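Local coordinates for protein putative TRAP PERIPLASMIC SOLUTE BINDING PROTEIN (Haemophilus influenzae, PDB 4PBQ) that probably delivers sugar acids to a TRAP transporter as its periplasmic solute-binding protein, and holds L-gulonate in its ligand pocket, at residues A[137-145]-A[261-270]. Sequence-based numbering, arbitrary orientation.
Sequences KLLAYGMNG and YQEKEWELAI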
loop_
_atom_site.group_PDB
_atom_site.type_symbol
_atom_site.label_atom_id
_atom_site.label_comp_id
_atom_site.label_asym_id
_atom_site.label_seq_id
_atom_site.Cartn_x
_atom_site.Cartn_y
_atom_site.Cartn_z
ATOM N N LYS A 137 0.612 1.336 16.964
ATOM C CA LYS A 137 2.052 1.129 16.965
ATOM C C LYS A 137 2.499 0.521 15.635
ATOM O O LYS A 137 2.058 -0.564 15.234
ATOM C CB LYS A 137 2.447 0.213 18.120
ATOM C CG LYS A 137 3.879 -0.275 18.074
ATOM C CD LYS A 137 4.882 0.837 18.391
ATOM C CE LYS A 137 6.300 0.249 18.330
ATOM N NZ LYS A 137 7.301 1.243 18.794
ATOM N N LEU A 138 3.392 1.220 14.936
ATOM C CA LEU A 138 3.933 0.702 13.682
ATOM C C LEU A 138 5.108 -0.214 13.941
ATOM O O LEU A 138 6.030 0.168 14.652
ATOM C CB LEU A 138 4.404 1.841 12.783
ATOM C CG LEU A 138 4.882 1.379 11.396
ATOM C CD1 LEU A 138 3.824 0.753 10.555
ATOM C CD2 LEU A 138 5.511 2.541 10.659
ATOM N N LEU A 139 5.060 -1.428 13.391
ATOM C CA LEU A 139 6.144 -2.400 13.555
ATOM C C LEU A 139 7.039 -2.543 12.328
ATOM O O LEU A 139 8.219 -2.864 12.477
ATOM C CB LEU A 139 5.579 -3.778 13.917
ATOM C CG LEU A 139 4.867 -3.854 15.271
ATOM C CD1 LEU A 139 4.276 -5.250 15.478
ATOM C CD2 LEU A 139 5.839 -3.474 16.379
ATOM N N ALA A 140 6.497 -2.334 11.126
ATOM C CA ALA A 140 7.295 -2.481 9.905
ATOM C C ALA A 140 6.666 -1.797 8.703
ATOM O O ALA A 140 5.451 -1.803 8.540
ATOM C CB ALA A 140 7.500 -3.958 9.589
ATOM N N TYR A 141 7.514 -1.231 7.848
ATOM C CA TYR A 141 7.123 -0.842 6.504
ATOM C C TYR A 141 7.483 -1.946 5.515
ATOM O O TYR A 141 8.684 -2.215 5.266
ATOM C CB TYR A 141 7.906 0.393 6.088
ATOM C CG TYR A 141 7.512 1.694 6.744
ATOM C CD1 TYR A 141 6.387 2.404 6.327
ATOM C CD2 TYR A 141 8.302 2.234 7.746
ATOM C CE1 TYR A 141 6.055 3.610 6.922
ATOM C CE2 TYR A 141 7.996 3.450 8.336
ATOM C CZ TYR A 141 6.879 4.136 7.912
ATOM O OH TYR A 141 6.564 5.333 8.503
ATOM N N GLY A 142 6.457 -2.591 4.977
ATOM C CA GLY A 142 6.616 -3.561 3.917
ATOM C C GLY A 142 6.182 -2.996 2.579
ATOM O O GLY A 142 5.766 -1.843 2.478
HETATM N N MSE A 143 6.217 -3.842 1.562
HETATM C CA MSE A 143 5.949 -3.430 0.191
HETATM C C MSE A 143 4.680 -4.057 -0.375
HETATM O O MSE A 143 4.469 -5.268 -0.311
HETATM C CB MSE A 143 7.167 -3.795 -0.688
HETATM C CG MSE A 143 6.921 -3.746 -2.170
HETATM SE SE MSE A 143 8.462 -4.227 -3.275
HETATM C CE MSE A 143 7.531 -4.888 -4.814
ATOM N N ASN A 144 3.804 -3.205 -0.911
ATOM C CA ASN A 144 2.793 -3.670 -1.835
ATOM C C ASN A 144 3.244 -3.364 -3.270
ATOM O O ASN A 144 3.117 -4.196 -4.156
ATOM C CB ASN A 144 1.426 -3.067 -1.493
ATOM C CG ASN A 144 0.808 -3.722 -0.285
ATOM O OD1 ASN A 144 1.067 -4.884 -0.027
ATOM N ND2 ASN A 144 0.009 -2.987 0.463
ATOM N N GLY A 145 3.801 -2.165 -3.482
ATOM C CA GLY A 145 4.531 -1.890 -4.696
ATOM C C GLY A 145 4.084 -0.650 -5.447
ATOM O O GLY A 145 3.144 0.054 -5.026
ATOM N N TYR A 261 10.343 -10.253 9.344
ATOM C CA TYR A 261 9.227 -10.117 8.403
ATOM C C TYR A 261 9.578 -9.086 7.314
ATOM O O TYR A 261 9.426 -9.353 6.120
ATOM C CB TYR A 261 7.941 -9.711 9.119
ATOM C CG TYR A 261 6.902 -9.188 8.148
ATOM C CD1 TYR A 261 6.061 -10.067 7.477
ATOM C CD2 TYR A 261 6.800 -7.839 7.859
ATOM C CE1 TYR A 261 5.122 -9.611 6.577
ATOM C CE2 TYR A 261 5.884 -7.382 6.937
ATOM C CZ TYR A 261 5.043 -8.282 6.295
ATOM O OH TYR A 261 4.112 -7.874 5.363
ATOM N N GLN A 262 10.087 -7.935 7.735
ATOM C CA GLN A 262 10.312 -6.826 6.804
ATOM C C GLN A 262 11.373 -7.204 5.772
ATOM O O GLN A 262 11.183 -6.991 4.568
ATOM C CB GLN A 262 10.708 -5.553 7.555
ATOM C CG GLN A 262 10.950 -4.377 6.643
ATOM C CD GLN A 262 11.079 -3.083 7.392
ATOM O OE1 GLN A 262 10.337 -2.814 8.349
ATOM N NE2 GLN A 262 12.025 -2.270 6.973
ATOM N N GLU A 263 12.500 -7.750 6.228
ATOM C CA GLU A 263 13.572 -8.132 5.318
ATOM C C GLU A 263 13.065 -9.170 4.330
ATOM O O GLU A 263 13.305 -9.070 3.132
ATOM C CB GLU A 263 14.768 -8.719 6.083
ATOM C CG GLU A 263 15.785 -9.431 5.195
ATOM C CD GLU A 263 16.704 -10.392 5.967
ATOM O OE1 GLU A 263 16.711 -10.347 7.221
ATOM O OE2 GLU A 263 17.402 -11.205 5.311
ATOM N N LYS A 264 12.375 -10.182 4.842
ATOM C CA LYS A 264 11.947 -11.296 4.004
ATOM C C LYS A 264 10.821 -10.889 3.057
ATOM O O LYS A 264 10.750 -11.389 1.910
ATOM C CB LYS A 264 11.499 -12.483 4.871
ATOM C CG LYS A 264 12.652 -13.085 5.670
ATOM C CD LYS A 264 13.650 -13.792 4.762
ATOM C CE LYS A 264 14.576 -14.677 5.564
ATOM N NZ LYS A 264 15.980 -14.576 5.107
ATOM N N GLU A 265 9.943 -9.999 3.519
ATOM C CA GLU A 265 8.818 -9.571 2.705
ATOM C C GLU A 265 9.268 -8.696 1.523
ATOM O O GLU A 265 8.775 -8.866 0.426
ATOM C CB GLU A 265 7.754 -8.826 3.505
ATOM C CG GLU A 265 6.402 -8.700 2.751
ATOM C CD GLU A 265 6.284 -7.472 1.860
ATOM O OE1 GLU A 265 7.113 -6.561 2.022
ATOM O OE2 GLU A 265 5.352 -7.426 1.008
ATOM N N TRP A 266 10.187 -7.772 1.763
ATOM C CA TRP A 266 10.750 -6.974 0.661
ATOM C C TRP A 266 11.374 -7.888 -0.384
ATOM O O TRP A 266 11.088 -7.764 -1.555
ATOM C CB TRP A 266 11.772 -5.948 1.153
ATOM C CG TRP A 266 11.117 -4.690 1.630
ATOM C CD1 TRP A 266 10.749 -4.395 2.916
ATOM C CD2 TRP A 266 10.712 -3.551 0.826
ATOM N NE1 TRP A 266 10.127 -3.155 2.964
ATOM C CE2 TRP A 266 10.120 -2.611 1.705
ATOM C CE3 TRP A 266 10.813 -3.230 -0.543
ATOM C CZ2 TRP A 266 9.605 -1.392 1.259
ATOM C CZ3 TRP A 266 10.308 -2.017 -0.978
ATOM C CH2 TRP A 266 9.723 -1.109 -0.073
ATOM N N GLU A 267 12.228 -8.807 0.062
ATOM C CA GLU A 267 12.877 -9.754 -0.833
ATOM C C GLU A 267 11.867 -10.571 -1.640
ATOM O O GLU A 267 11.982 -10.692 -2.876
ATOM C CB GLU A 267 13.789 -10.675 -0.006
ATOM C CG GLU A 267 14.506 -11.752 -0.794
ATOM C CD GLU A 267 15.489 -12.545 0.059
ATOM O OE1 GLU A 267 15.072 -13.151 1.069
ATOM O OE2 GLU A 267 16.685 -12.550 -0.289
ATOM N N LEU A 268 10.889 -11.151 -0.954
ATOM C CA LEU A 268 9.888 -11.974 -1.605
ATOM C C LEU A 268 8.986 -11.152 -2.538
ATOM O O LEU A 268 8.610 -11.600 -3.629
ATOM C CB LEU A 268 9.043 -12.693 -0.543
ATOM C CG LEU A 268 8.025 -13.668 -1.132
ATOM C CD1 LEU A 268 8.703 -14.744 -1.968
ATOM C CD2 LEU A 268 7.192 -14.331 -0.032
ATOM N N ALA A 269 8.660 -9.945 -2.115
ATOM C CA ALA A 269 7.800 -9.093 -2.908
ATOM C C ALA A 269 8.489 -8.670 -4.209
ATOM O O ALA A 269 7.875 -8.697 -5.269
ATOM C CB ALA A 269 7.354 -7.865 -2.084
ATOM N N ILE A 270 9.760 -8.283 -4.130
ATOM C CA ILE A 270 10.490 -7.921 -5.330
ATOM C C ILE A 270 10.581 -9.109 -6.300
ATOM O O ILE A 270 10.309 -8.962 -7.501
ATOM C CB ILE A 270 11.870 -7.340 -4.974
ATOM C CG1 ILE A 270 11.662 -5.992 -4.280
ATOM C CG2 ILE A 270 12.751 -7.190 -6.218
ATOM C CD1 ILE A 270 12.869 -5.505 -3.510
HETATM O O HOH W 1 10.774 -3.759 11.511
#
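Met143, a selenomethionine, lies across the indole of Trp266 at about a right angle. Its CB sits over one face of the six-membered ring, 3.5 Å from the centroid and 8° off the normal, a CH-pi contact. With CG anti to the backbone N and the chain extended beyond it, Met143 runs along the helix in its N-to-C direction, toward Ala269 and Ile270. SE meets the same ring obliquely, a Met-aromatic contact, and rests 3.8 Å from Ile270 CG1, with Ala269 CB also against it. The edge of the indole is used as well: Trp266 NE1 donates to Tyr141 O at 2.9 Å, nearly straight at 166° and close to the ring plane, so face and edge together fix the ring's tilt. Glu265, bent at chi2, brings its carboxylate to the strand backbone. Met143 N donates to Glu265 OE1 at 2.9 Å, nearly straight, on the syn side but tilted well out of the carboxylate plane, while Glu265 OE2 lies 2.7 Å from Met143 O. Gly142, with no side chain to block it, lets the carboxylate in, Gly142 CA lying 3.6 Å from Glu265 OE1. Further back, the extended Gln262 takes a weak bond from Tyr141 N on OE1; a water bonded to Leu139 O also reaches Gln262 OE1, weakly, and NE2 turns to Glu120. Ala140 CB touches the edge of the Tyr261 ring. Segments 137-145 and 261-270 run nearly parallel (11°), where helix 248-281 packs on strand 136-151 of the solute-binding fold's mixed sheet: buried core packing, with the Tyr141 side chain about 10 Å from L-gulonate. Beside this apolar packing of Met143, Trp266, Ala269 and Ile270, Glu265 probably holds a proton; if so, it could give to Met143 O while accepting from Met143 N.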